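Local coordinates for tRNA-splicing ligase RtcB (Thermus thermophilus, PDB 2EPG), which probably joins RNA ends bearing a 2',3'-cyclic phosphate or 3'-phosphate to 5'-hydroxyl ends, using GTP and manganese ions, at residues A[217-222]-A[239-244]; A[193-198]-A[254-259]; A[28-33]-A[59-64]; A[35-40]-A[71-76]. All coordinates share one frame; numbering follows the deposited sequence.

Contact 1: A[217-222]-A[239-244]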
loop_
_atom_site.group_PDB
_atom_site.type_symbol
_atom_site.label_atom_id
_atom_site.label_comp_id
_atom_site.label_asym_id
_atom_site.label_seq_id
_atom_site.Cartn_x
_atom_site.Cartn_y
_atom_site.Cartn_z
ATOM N N LEU A 217 -9.629 -9.168 5.565
ATOM C CA LEU A 217 -10.691 -8.297 5.148
ATOM C C LEU A 217 -11.462 -8.052 6.434
ATOM O O LEU A 217 -11.631 -8.968 7.227
ATOM C CB LEU A 217 -11.527 -9.029 4.111
ATOM C CG LEU A 217 -12.974 -8.695 3.781
ATOM C CD1 LEU A 217 -13.339 -9.371 2.466
ATOM C CD2 LEU A 217 -13.891 -9.168 4.902
ATOM N N GLU A 218 -11.871 -6.816 6.697
ATOM C CA GLU A 218 -12.665 -6.594 7.888
ATOM C C GLU A 218 -13.795 -5.596 7.706
ATOM O O GLU A 218 -13.675 -4.605 6.972
ATOM C CB GLU A 218 -11.801 -6.234 9.120
ATOM C CG GLU A 218 -10.783 -5.139 8.991
ATOM C CD GLU A 218 -10.052 -4.866 10.311
ATOM O OE1 GLU A 218 -9.583 -5.821 10.977
ATOM O OE2 GLU A 218 -9.943 -3.687 10.682
ATOM N N VAL A 219 -14.926 -5.930 8.324
ATOM C CA VAL A 219 -16.103 -5.075 8.314
ATOM C C VAL A 219 -15.895 -4.249 9.578
ATOM O O VAL A 219 -15.643 -4.808 10.649
ATOM C CB VAL A 219 -17.400 -5.877 8.454
ATOM C CG1 VAL A 219 -18.606 -4.933 8.342
ATOM C CG2 VAL A 219 -17.456 -6.959 7.390
ATOM N N GLN A 220 -15.991 -2.932 9.451
ATOM C CA GLN A 220 -15.742 -2.043 10.579
ATOM C C GLN A 220 -16.785 -0.929 10.600
ATOM O O GLN A 220 -17.692 -0.860 9.749
ATOM C CB GLN A 220 -14.356 -1.374 10.418
ATOM C CG GLN A 220 -13.313 -2.166 9.622
ATOM C CD GLN A 220 -12.290 -1.283 8.883
ATOM O OE1 GLN A 220 -12.638 -0.533 7.956
ATOM N NE2 GLN A 220 -11.032 -1.371 9.292
ATOM N N TYR A 221 -16.656 -0.053 11.586
ATOM C CA TYR A 221 -17.530 1.100 11.652
ATOM C C TYR A 221 -16.652 2.291 12.019
ATOM O O TYR A 221 -15.623 2.140 12.675
ATOM C CB TYR A 221 -18.684 0.902 12.657
ATOM C CG TYR A 221 -18.296 0.788 14.119
ATOM C CD1 TYR A 221 -17.993 -0.452 14.692
ATOM C CD2 TYR A 221 -18.261 1.919 14.933
ATOM C CE1 TYR A 221 -17.669 -0.561 16.040
ATOM C CE2 TYR A 221 -17.939 1.824 16.277
ATOM C CZ TYR A 221 -17.646 0.584 16.824
ATOM O OH TYR A 221 -17.323 0.500 18.155
ATOM N N VAL A 222 -17.030 3.467 11.544
ATOM C CA VAL A 222 -16.271 4.673 11.836
ATOM C C VAL A 222 -16.609 5.031 13.287
ATOM O O VAL A 222 -17.775 5.250 13.598
ATOM C CB VAL A 222 -16.710 5.818 10.895
ATOM C CG1 VAL A 222 -15.976 7.092 11.238
ATOM C CG2 VAL A 222 -16.453 5.422 9.444
ATOM N N GLY A 239 -20.329 6.034 12.917
ATOM C CA GLY A 239 -21.333 4.992 12.947
ATOM C C GLY A 239 -21.454 4.303 11.604
ATOM O O GLY A 239 -22.085 3.259 11.479
ATOM N N GLN A 240 -20.833 4.875 10.585
ATOM C CA GLN A 240 -20.898 4.290 9.251
ATOM C C GLN A 240 -20.123 2.968 9.126
ATOM O O GLN A 240 -19.020 2.818 9.667
ATOM C CB GLN A 240 -20.381 5.300 8.232
ATOM C CG GLN A 240 -20.277 4.768 6.821
ATOM C CD GLN A 240 -19.486 5.710 5.963
ATOM O OE1 GLN A 240 -18.634 6.441 6.470
ATOM N NE2 GLN A 240 -19.746 5.702 4.659
ATOM N N VAL A 241 -20.712 2.012 8.412
ATOM C CA VAL A 241 -20.096 0.696 8.198
ATOM C C VAL A 241 -19.098 0.734 7.021
ATOM O O VAL A 241 -19.409 1.252 5.946
ATOM C CB VAL A 241 -21.186 -0.384 7.894
ATOM C CG1 VAL A 241 -20.535 -1.692 7.466
ATOM C CG2 VAL A 241 -22.033 -0.639 9.126
ATOM N N THR A 242 -17.891 0.213 7.229
ATOM C CA THR A 242 -16.904 0.167 6.152
ATOM C C THR A 242 -16.314 -1.239 6.081
ATOM O O THR A 242 -16.490 -2.052 6.996
ATOM C CB THR A 242 -15.739 1.188 6.360
ATOM O OG1 THR A 242 -15.003 0.849 7.539
ATOM C CG2 THR A 242 -16.277 2.615 6.508
ATOM N N VAL A 243 -15.640 -1.521 4.978
ATOM C CA VAL A 243 -14.993 -2.800 4.780
ATOM C C VAL A 243 -13.581 -2.516 4.255
ATOM O O VAL A 243 -13.412 -1.878 3.221
ATOM C CB VAL A 243 -15.781 -3.664 3.770
ATOM C CG1 VAL A 243 -15.100 -5.034 3.611
ATOM C CG2 VAL A 243 -17.238 -3.821 4.244
ATOM N N LEU A 244 -12.574 -2.993 4.980
ATOM C CA LEU A 244 -11.190 -2.781 4.587
ATOM C C LEU A 244 -10.582 -4.096 4.099
ATOM O O LEU A 244 -10.594 -5.094 4.814
ATOM C CB LEU A 244 -10.386 -2.206 5.766
ATOM C CG LEU A 244 -8.950 -1.740 5.480
ATOM C CD1 LEU A 244 -8.541 -0.603 6.451
ATOM C CD2 LEU A 244 -8.004 -2.924 5.606
#

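Contact 2: A[193-198]-A[254-259]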
loop_
_atom_site.group_PDB
_atom_site.type_symbol
_atom_site.label_atom_id
_atom_site.label_comp_id
_atom_site.label_asym_id
_atom_site.label_seq_id
_atom_site.Cartn_x
_atom_site.Cartn_y
_atom_site.Cartn_z
ATOM N N ASP A 193 4.939 -10.442 -20.693
ATOM C CA ASP A 193 6.064 -11.192 -21.261
ATOM C C ASP A 193 7.273 -11.232 -20.336
ATOM O O ASP A 193 8.071 -12.171 -20.396
ATOM C CB ASP A 193 6.495 -10.602 -22.608
ATOM C CG ASP A 193 5.426 -10.746 -23.686
ATOM O OD1 ASP A 193 5.521 -10.035 -24.714
ATOM O OD2 ASP A 193 4.495 -11.573 -23.512
ATOM N N LYS A 194 7.407 -10.217 -19.483
ATOM C CA LYS A 194 8.529 -10.122 -18.552
ATOM C C LYS A 194 8.243 -10.842 -17.237
ATOM O O LYS A 194 9.094 -10.907 -16.346
ATOM C CB LYS A 194 8.850 -8.649 -18.294
ATOM C CG LYS A 194 8.925 -7.805 -19.573
ATOM C CD LYS A 194 10.049 -8.270 -20.502
ATOM C CE LYS A 194 10.148 -7.383 -21.734
ATOM N NZ LYS A 194 11.477 -7.522 -22.381
ATOM N N VAL A 195 7.037 -11.378 -17.110
ATOM C CA VAL A 195 6.647 -12.120 -15.907
ATOM C C VAL A 195 6.961 -13.593 -16.185
ATOM O O VAL A 195 6.506 -14.145 -17.186
ATOM C CB VAL A 195 5.141 -11.942 -15.632
ATOM C CG1 VAL A 195 4.700 -12.827 -14.461
ATOM C CG2 VAL A 195 4.845 -10.477 -15.347
ATOM N N SER A 196 7.734 -14.225 -15.306
ATOM C CA SER A 196 8.125 -15.626 -15.501
ATOM C C SER A 196 6.941 -16.568 -15.465
ATOM O O SER A 196 5.907 -16.262 -14.865
ATOM C CB SER A 196 9.145 -16.060 -14.441
ATOM O OG SER A 196 8.522 -16.300 -13.196
ATOM N N GLU A 197 7.098 -17.722 -16.110
ATOM C CA GLU A 197 6.037 -18.724 -16.151
ATOM C C GLU A 197 5.663 -19.095 -14.742
ATOM O O GLU A 197 4.492 -19.236 -14.417
ATOM C CB GLU A 197 6.502 -20.003 -16.849
ATOM C CG GLU A 197 6.987 -19.828 -18.258
ATOM C CD GLU A 197 7.294 -21.162 -18.891
ATOM O OE1 GLU A 197 6.336 -21.923 -19.126
ATOM O OE2 GLU A 197 8.484 -21.457 -19.135
ATOM N N ARG A 198 6.682 -19.274 -13.910
ATOM C CA ARG A 198 6.478 -19.649 -12.525
ATOM C C ARG A 198 5.631 -18.616 -11.774
ATOM O O ARG A 198 4.718 -18.980 -11.027
ATOM C CB ARG A 198 7.833 -19.819 -11.849
ATOM C CG ARG A 198 7.760 -20.155 -10.387
ATOM C CD ARG A 198 9.155 -20.391 -9.851
ATOM N NE ARG A 198 9.151 -20.690 -8.425
ATOM C CZ ARG A 198 10.218 -21.129 -7.765
ATOM N NH1 ARG A 198 10.144 -21.377 -6.463
ATOM N NH2 ARG A 198 11.355 -21.336 -8.416
ATOM N N HIS A 254 5.503 -11.975 -5.413
ATOM C CA HIS A 254 6.620 -12.488 -4.641
ATOM C C HIS A 254 7.643 -13.121 -5.601
ATOM O O HIS A 254 8.843 -12.859 -5.509
ATOM C CB HIS A 254 6.109 -13.534 -3.647
ATOM C CG HIS A 254 7.125 -13.961 -2.639
ATOM N ND1 HIS A 254 7.248 -13.356 -1.407
ATOM C CD2 HIS A 254 8.056 -14.944 -2.673
ATOM C CE1 HIS A 254 8.210 -13.951 -0.721
ATOM N NE2 HIS A 254 8.715 -14.918 -1.468
ATOM N N GLN A 255 7.155 -13.944 -6.527
ATOM C CA GLN A 255 8.028 -14.621 -7.486
ATOM C C GLN A 255 8.761 -13.622 -8.370
ATOM O O GLN A 255 9.953 -13.757 -8.594
ATOM C CB GLN A 255 7.221 -15.594 -8.359
ATOM C CG GLN A 255 8.080 -16.569 -9.173
ATOM C CD GLN A 255 9.005 -17.381 -8.293
ATOM O OE1 GLN A 255 8.558 -18.053 -7.377
ATOM N NE2 GLN A 255 10.303 -17.312 -8.560
ATOM N N VAL A 256 8.046 -12.616 -8.873
ATOM C CA VAL A 256 8.661 -11.591 -9.709
ATOM C C VAL A 256 9.814 -10.898 -8.977
ATOM O O VAL A 256 10.843 -10.562 -9.577
ATOM C CB VAL A 256 7.619 -10.523 -10.146
ATOM C CG1 VAL A 256 8.331 -9.305 -10.750
ATOM C CG2 VAL A 256 6.674 -11.117 -11.161
ATOM N N CYS A 257 9.654 -10.688 -7.678
ATOM C CA CYS A 257 10.710 -10.041 -6.913
ATOM C C CYS A 257 11.923 -10.964 -6.867
ATOM O O CYS A 257 13.058 -10.534 -7.084
ATOM C CB CYS A 257 10.232 -9.719 -5.489
ATOM S SG CYS A 257 11.465 -8.858 -4.437
ATOM N N GLN A 258 11.667 -12.238 -6.593
ATOM C CA GLN A 258 12.720 -13.251 -6.510
ATOM C C GLN A 258 13.451 -13.415 -7.836
ATOM O O GLN A 258 14.674 -13.437 -7.876
ATOM C CB GLN A 258 12.122 -14.595 -6.094
ATOM C CG GLN A 258 13.122 -15.736 -6.090
ATOM C CD GLN A 258 14.113 -15.646 -4.944
ATOM O OE1 GLN A 258 13.739 -15.796 -3.778
ATOM N NE2 GLN A 258 15.383 -15.397 -5.266
ATOM N N ASP A 259 12.688 -13.527 -8.917
ATOM C CA ASP A 259 13.248 -13.690 -10.257
ATOM C C ASP A 259 14.220 -12.571 -10.598
ATOM O O ASP A 259 15.300 -12.819 -11.133
ATOM C CB ASP A 259 12.137 -13.693 -11.312
ATOM C CG ASP A 259 11.230 -14.913 -11.229
ATOM O OD1 ASP A 259 10.148 -14.880 -11.852
ATOM O OD2 ASP A 259 11.594 -15.904 -10.560
HETATM O O HOH W 1 9.402 -12.827 -13.221
#

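Contact 3: A[28-33]-A[59-64]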
loop_
_atom_site.group_PDB
_atom_site.type_symbol
_atom_site.label_atom_id
_atom_site.label_comp_id
_atom_site.label_asym_id
_atom_site.label_seq_id
_atom_site.Cartn_x
_atom_site.Cartn_y
_atom_site.Cartn_z
ATOM N N GLY A 28 30.234 9.601 4.511
ATOM C CA GLY A 28 30.748 8.368 3.945
ATOM C C GLY A 28 30.328 8.144 2.505
ATOM O O GLY A 28 30.530 9.010 1.654
ATOM N N LYS A 29 29.724 6.992 2.234
ATOM C CA LYS A 29 29.316 6.651 0.877
ATOM C C LYS A 29 27.981 7.282 0.448
ATOM O O LYS A 29 27.585 7.183 -0.715
ATOM C CB LYS A 29 29.212 5.133 0.734
ATOM C CG LYS A 29 30.268 4.343 1.494
ATOM C CD LYS A 29 31.248 3.613 0.578
ATOM C CE LYS A 29 32.240 4.580 -0.054
ATOM N NZ LYS A 29 33.387 3.853 -0.691
HETATM N N MSE A 30 27.295 7.925 1.386
HETATM C CA MSE A 30 26.016 8.543 1.092
HETATM C C MSE A 30 26.158 9.612 0.028
HETATM O O MSE A 30 27.050 10.461 0.096
HETATM C CB MSE A 30 25.419 9.133 2.362
HETATM C CG MSE A 30 25.002 8.087 3.356
HETATM SE SE MSE A 30 24.509 8.867 5.036
HETATM C CE MSE A 30 22.767 9.585 4.530
ATOM N N ARG A 31 25.279 9.557 -0.965
ATOM C CA ARG A 31 25.300 10.525 -2.054
ATOM C C ARG A 31 24.442 11.738 -1.714
ATOM O O ARG A 31 24.645 12.821 -2.256
ATOM C CB ARG A 31 24.798 9.876 -3.342
ATOM C CG ARG A 31 25.707 8.755 -3.844
ATOM C CD ARG A 31 25.090 8.018 -5.015
ATOM N NE ARG A 31 25.918 6.904 -5.480
ATOM C CZ ARG A 31 26.721 6.960 -6.541
ATOM N NH1 ARG A 31 27.432 5.900 -6.892
ATOM N NH2 ARG A 31 26.810 8.074 -7.257
ATOM N N VAL A 32 23.490 11.541 -0.806
ATOM C CA VAL A 32 22.580 12.595 -0.387
ATOM C C VAL A 32 22.269 12.408 1.088
ATOM O O VAL A 32 22.645 11.401 1.688
ATOM C CB VAL A 32 21.224 12.522 -1.158
ATOM C CG1 VAL A 32 21.435 12.715 -2.656
ATOM C CG2 VAL A 32 20.573 11.154 -0.915
ATOM N N ASP A 33 21.592 13.398 1.657
ATOM C CA ASP A 33 21.148 13.343 3.035
ATOM C C ASP A 33 19.985 12.341 3.087
ATOM O O ASP A 33 19.379 12.011 2.063
ATOM C CB ASP A 33 20.554 14.690 3.487
ATOM C CG ASP A 33 21.586 15.796 3.637
ATOM O OD1 ASP A 33 22.794 15.502 3.725
ATOM O OD2 ASP A 33 21.164 16.980 3.687
ATOM N N ASN A 59 22.224 3.236 3.785
ATOM C CA ASN A 59 22.723 2.424 2.671
ATOM C C ASN A 59 21.966 2.799 1.389
ATOM O O ASN A 59 22.546 2.891 0.311
ATOM C CB ASN A 59 22.518 0.936 2.961
ATOM C CG ASN A 59 23.332 0.441 4.151
ATOM O OD1 ASN A 59 23.026 -0.606 4.713
ATOM N ND2 ASN A 59 24.366 1.169 4.522
ATOM N N VAL A 60 20.663 3.004 1.521
ATOM C CA VAL A 60 19.827 3.382 0.388
ATOM C C VAL A 60 20.422 4.635 -0.248
ATOM O O VAL A 60 20.527 4.728 -1.467
ATOM C CB VAL A 60 18.379 3.660 0.853
ATOM C CG1 VAL A 60 17.554 4.257 -0.296
ATOM C CG2 VAL A 60 17.740 2.359 1.355
ATOM N N ALA A 61 20.835 5.581 0.592
ATOM C CA ALA A 61 21.419 6.842 0.140
ATOM C C ALA A 61 22.738 6.706 -0.623
ATOM O O ALA A 61 23.240 7.694 -1.162
ATOM C CB ALA A 61 21.609 7.781 1.342
ATOM N N THR A 62 23.315 5.500 -0.651
ATOM C CA THR A 62 24.567 5.278 -1.384
ATOM C C THR A 62 24.297 4.902 -2.853
ATOM O O THR A 62 25.213 4.890 -3.667
ATOM C CB THR A 62 25.401 4.118 -0.790
ATOM O OG1 THR A 62 24.679 2.886 -0.962
ATOM C CG2 THR A 62 25.674 4.337 0.697
ATOM N N LEU A 63 23.044 4.605 -3.189
ATOM C CA LEU A 63 22.687 4.200 -4.557
ATOM C C LEU A 63 22.722 5.313 -5.611
ATOM O O LEU A 63 22.351 6.453 -5.342
ATOM C CB LEU A 63 21.324 3.507 -4.539
ATOM C CG LEU A 63 21.387 2.219 -3.704
ATOM C CD1 LEU A 63 20.010 1.590 -3.562
ATOM C CD2 LEU A 63 22.338 1.243 -4.379
ATOM N N PRO A 64 23.176 4.985 -6.835
ATOM C CA PRO A 64 23.298 5.914 -7.969
ATOM C C PRO A 64 22.011 6.614 -8.387
ATOM O O PRO A 64 20.955 5.991 -8.465
ATOM C CB PRO A 64 23.839 5.026 -9.098
ATOM C CG PRO A 64 24.452 3.868 -8.392
ATOM C CD PRO A 64 23.489 3.613 -7.271
#

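Contact 4: A[35-40]-A[71-76]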
loop_
_atom_site.group_PDB
_atom_site.type_symbol
_atom_site.label_atom_id
_atom_site.label_comp_id
_atom_site.label_asym_id
_atom_site.label_seq_id
_atom_site.Cartn_x
_atom_site.Cartn_y
_atom_site.Cartn_z
ATOM N N VAL A 35 16.347 11.662 5.425
ATOM C CA VAL A 35 15.465 12.343 6.359
ATOM C C VAL A 35 14.436 11.340 6.843
ATOM O O VAL A 35 13.904 10.571 6.045
ATOM C CB VAL A 35 14.733 13.540 5.684
ATOM C CG1 VAL A 35 13.532 13.953 6.526
ATOM C CG2 VAL A 35 15.684 14.714 5.501
ATOM N N PHE A 36 14.173 11.308 8.146
ATOM C CA PHE A 36 13.163 10.394 8.676
ATOM C C PHE A 36 12.228 11.107 9.646
ATOM O O PHE A 36 12.611 12.078 10.301
ATOM C CB PHE A 36 13.788 9.151 9.344
ATOM C CG PHE A 36 14.601 9.440 10.579
ATOM C CD1 PHE A 36 15.942 9.801 10.479
ATOM C CD2 PHE A 36 14.031 9.322 11.843
ATOM C CE1 PHE A 36 16.710 10.040 11.620
ATOM C CE2 PHE A 36 14.785 9.560 12.997
ATOM C CZ PHE A 36 16.132 9.920 12.886
ATOM N N PHE A 37 10.987 10.640 9.706
ATOM C CA PHE A 37 9.995 11.241 10.579
ATOM C C PHE A 37 9.790 10.356 11.801
ATOM O O PHE A 37 9.658 9.137 11.681
ATOM C CB PHE A 37 8.674 11.441 9.814
ATOM C CG PHE A 37 8.836 12.164 8.498
ATOM C CD1 PHE A 37 9.055 11.458 7.317
ATOM C CD2 PHE A 37 8.816 13.551 8.446
ATOM C CE1 PHE A 37 9.254 12.124 6.108
ATOM C CE2 PHE A 37 9.015 14.233 7.245
ATOM C CZ PHE A 37 9.235 13.520 6.072
ATOM N N ALA A 38 9.770 10.958 12.987
ATOM C CA ALA A 38 9.586 10.164 14.193
ATOM C C ALA A 38 9.188 10.972 15.419
ATOM O O ALA A 38 9.214 12.199 15.411
ATOM C CB ALA A 38 10.853 9.384 14.484
ATOM N N SER A 39 8.814 10.257 16.475
ATOM C CA SER A 39 8.393 10.863 17.740
ATOM C C SER A 39 9.554 10.845 18.705
ATOM O O SER A 39 10.562 10.178 18.460
ATOM C CB SER A 39 7.254 10.056 18.381
ATOM O OG SER A 39 6.007 10.249 17.731
ATOM N N LYS A 40 9.412 11.573 19.811
ATOM C CA LYS A 40 10.451 11.564 20.826
ATOM C C LYS A 40 10.443 10.141 21.354
ATOM O O LYS A 40 11.476 9.593 21.731
ATOM C CB LYS A 40 10.134 12.552 21.953
ATOM C CG LYS A 40 10.499 13.989 21.604
ATOM C CD LYS A 40 11.955 14.050 21.137
ATOM C CE LYS A 40 12.339 15.412 20.594
ATOM N NZ LYS A 40 13.660 15.340 19.907
ATOM N N LEU A 71 14.272 8.732 2.302
ATOM C CA LEU A 71 13.338 8.889 3.418
ATOM C C LEU A 71 12.819 7.635 4.085
ATOM O O LEU A 71 12.787 6.553 3.496
ATOM C CB LEU A 71 12.107 9.679 2.963
ATOM C CG LEU A 71 12.263 11.136 2.551
ATOM C CD1 LEU A 71 11.472 11.385 1.286
ATOM C CD2 LEU A 71 11.795 12.043 3.695
ATOM N N ALA A 72 12.356 7.816 5.315
ATOM C CA ALA A 72 11.773 6.734 6.102
ATOM C C ALA A 72 10.652 7.301 6.973
ATOM O O ALA A 72 10.817 8.357 7.594
ATOM C CB ALA A 72 12.824 6.079 6.982
HETATM N N MSE A 73 9.526 6.591 7.001
HETATM C CA MSE A 73 8.333 6.954 7.782
HETATM C C MSE A 73 8.474 6.608 9.273
HETATM O O MSE A 73 9.387 5.876 9.659
HETATM C CB MSE A 73 7.104 6.234 7.203
HETATM C CG MSE A 73 6.753 6.679 5.800
HETATM SE SE MSE A 73 6.374 8.578 5.795
HETATM C CE MSE A 73 7.158 9.098 4.144
ATOM N N PRO A 74 7.553 7.111 10.125
ATOM C CA PRO A 74 7.608 6.842 11.565
ATOM C C PRO A 74 7.579 5.375 11.970
ATOM O O PRO A 74 8.038 5.035 13.052
ATOM C CB PRO A 74 6.410 7.618 12.116
ATOM C CG PRO A 74 6.293 8.753 11.193
ATOM C CD PRO A 74 6.476 8.069 9.836
ATOM N N ASP A 75 7.050 4.501 11.121
ATOM C CA ASP A 75 7.009 3.077 11.470
ATOM C C ASP A 75 8.131 2.282 10.834
ATOM O O ASP A 75 7.985 1.088 10.612
ATOM C CB ASP A 75 5.685 2.443 11.052
ATOM C CG ASP A 75 5.387 2.632 9.576
ATOM O OD1 ASP A 75 4.421 2.010 9.086
ATOM O OD2 ASP A 75 6.106 3.412 8.907
ATOM N N ILE A 76 9.245 2.944 10.546
ATOM C CA ILE A 76 10.393 2.300 9.927
ATOM C C ILE A 76 10.968 1.168 10.758
ATOM O O ILE A 76 10.994 1.238 11.995
ATOM C CB ILE A 76 11.511 3.315 9.683
ATOM C CG1 ILE A 76 12.761 2.613 9.146
ATOM C CG2 ILE A 76 11.844 4.033 10.974
ATOM C CD1 ILE A 76 13.937 3.561 8.945
#

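Contact 1: A[217-222]-A[239-244]
Strands 216-225 and 240-247 of the RtcB fold pair here as antiparallel neighbours, their short segments running at 148° to each other. Glu218 with Leu244 and Gln220 with Thr242 are hydrogen-bonded pairs, whereas Val219 with Val243 and Tyr221 with Val241 are non-hydrogen-bonded pairs whose CA atoms come to 4.3 Å. Leu217 and Glu218 belong to the predicted GMP site, and the side chain of Gln220 comes within about 3 Å of that of Ser391, another predicted GMP ligand. On the face of the valines, Val219 and Val241 cross obliquely, CG1 to CG1 at 3.9 Å; both CG1 atoms lie anti to their own backbone N, and it is these two branches that meet. Val243 on this face packs against Val315 and Phe319 of helix 288-321.

The other face is polar at its middle. Gln220 runs obliquely across Thr242 and on to Leu244, its amide lying over Leu244 CB, with OE1 3.6 Å from that carbon. Glu218 CG sits in the crowded position between backbone N and carbonyl carbon (chi1 51°), and the extended chain beyond brings its carboxylate alongside the Gln220 amide. Both ends of the Gln220 amide are fixed: NE2 donates to the anti lone pair of Glu218 OE2 at 2.9 Å, and OE1 receives Thr242 OG1 at 2.8 Å, in the carbonyl plane and on a lone pair.

Contact 2: A[193-198]-A[254-259]
Gln255, on helix 250-265, points its CB toward the start of helix 197-203, and its chain can be followed outward atom by atom. CG stands anti to the backbone N and lies 3.8 Å from Arg198 CG. A bend at chi2 (57°) then lays the amide across the extended Arg198 chain at about a right angle, with CD 3.4 Å from Arg198 CD. At the tip, OE1 comes close to Arg198 NE, but the angle is too poor for a hydrogen bond; Gln255 OE1 instead takes a weak hydrogen bond from Arg202 NH2. NE2 lies over one face of the Arg198 guanidinium, offset toward the rim, the two planes being 29° apart. The same NE2 donates to Asp259 OD2 at 2.8 Å, nearly straight at 166°, and meets that oxygen from above the carboxylate plane.

The other carboxylate oxygen, Asp259 OD1, accepts Ser196 OG on its syn lone pair at 2.5 Å. A water accepts from Ser196 N and donates to Asp259 OD1 at 2.6 Å. Ser196 is the N-cap of helix 197-203, its OG also accepting from Ala199 N. Below this polar layer Val195 CG1 touches Val256 CG2 at 4.2 Å. Three donors thus share one carboxylate, an environment that would be expected to keep Asp259 ionised while it ties helix 250-265 to the capped start of helix 197-203.

Contact 3: A[28-33]-A[59-64]
Asn59 O, in helix 52-60, is gripped by two donors from one residue: Thr62 N at 2.9 Å and Thr62 OG1 at a very short 2.5 Å. The hydroxyl reaches it because OG1 stands in the crowded position between backbone N and carbonyl carbon (chi1 65°), and it arrives in the carbonyl plane. This choice places Thr62 CG2 beside its own backbone N, from where it meets Lys29 CB at 3.6 Å.

Loop 28-33 takes hold of two carbonyls further on, those of Ala61 and Thr62. Arg31 N donates to Ala61 O at 2.8 Å, almost straight at 171°, although the donor stands above the carbonyl plane. The Arg31 chain is extended from CG to NE, and NE donates to Thr62 O at 2.8 Å. That oxygen lies 2° from the guanidinium plane, while NE itself approaches well above the plane of the carbonyl. One face of the guanidinium is laid over Pro64, whose CA stands 3.7 Å above it, offset toward the rim. Backbone and side chain of one arginine therefore fix two successive peptide groups.

Ala61 CB fills the apolar part of the contact, touching the selenomethionine Met30 at CE (3.8 Å) and, more loosely, Val32 CG2. Asp33, the last residue of the segment, forms a salt bridge with Arg23 and accepts from Arg26 N, which ties the loop back to the chain just before it. The geometry is that of a helix followed by a type I beta turn, Val60 to Leu63, whose Ala61 and Thr62 carbonyls are clasped by the loop leading into strand 34-37, well away from the predicted metal and GMP sites.

Contact 4: A[35-40]-A[71-76]
Strands 34-37 and 70-73 form a parallel pair, their segments 8° apart, and the second then turns a corner in a type I beta turn from Met73 to Ile76. Ala72 holds the ladder at both backbone polar atoms: its N donates to Val35 O at 3.2 Å and its O accepts Phe37 N at 3.1 Å, the latter nearly along the C=O axis.

The Phe37 ring, with CG anti to the carbonyl carbon (chi1 -51°), runs across Leu71 so that CE1 meets Leu71 CD2 at 3.5 Å. Selenomethionine Met73 lies alongside, pointing the same way; its SE is 5.2 Å from the ring centroid and 56° off the normal, an oblique Met-aromatic contact. Pro74 CG packs on Phe37 CB at 3.8 Å. Leu71 CD2 also touches Val35 CG1 at 3.8 Å; Phe36 and Ala72 meet CB to CB on the other face.

Helix 462-470 covers part of this cluster with Ala470 and Ala466. The Met73 side chain lies about 7 Å from that of His410, the predicted GMP-histidine, placing the pair near the predicted active site. Pro74 N has no hydrogen for Phe37 O, so this position keeps a CA-H...O contact alone, Pro74 CA to Phe37 O at 3.1 Å.

How the contacts relate
Contacts 1 and 4 are the buried pair, both made of strands but with centres about 28 Å apart; one is antiparallel with a polar chain on one face, the other parallel and almost wholly apolar in its side chains. Contacts 2 and 3 are partly buried, and each brings a loop or helix start against a helix or the turn after it, relying on polar groups: a carboxylate in contact 2, backbone carbonyls gripped by an arginine's N and NE in contact 3. Contacts 3 and 4 alternate along the chain, so the path from loop 28-33 into strand 34-37 is fixed twice. Contact 1 is nested within the loop closed by contact 2, on the opposite side of the chain's centre.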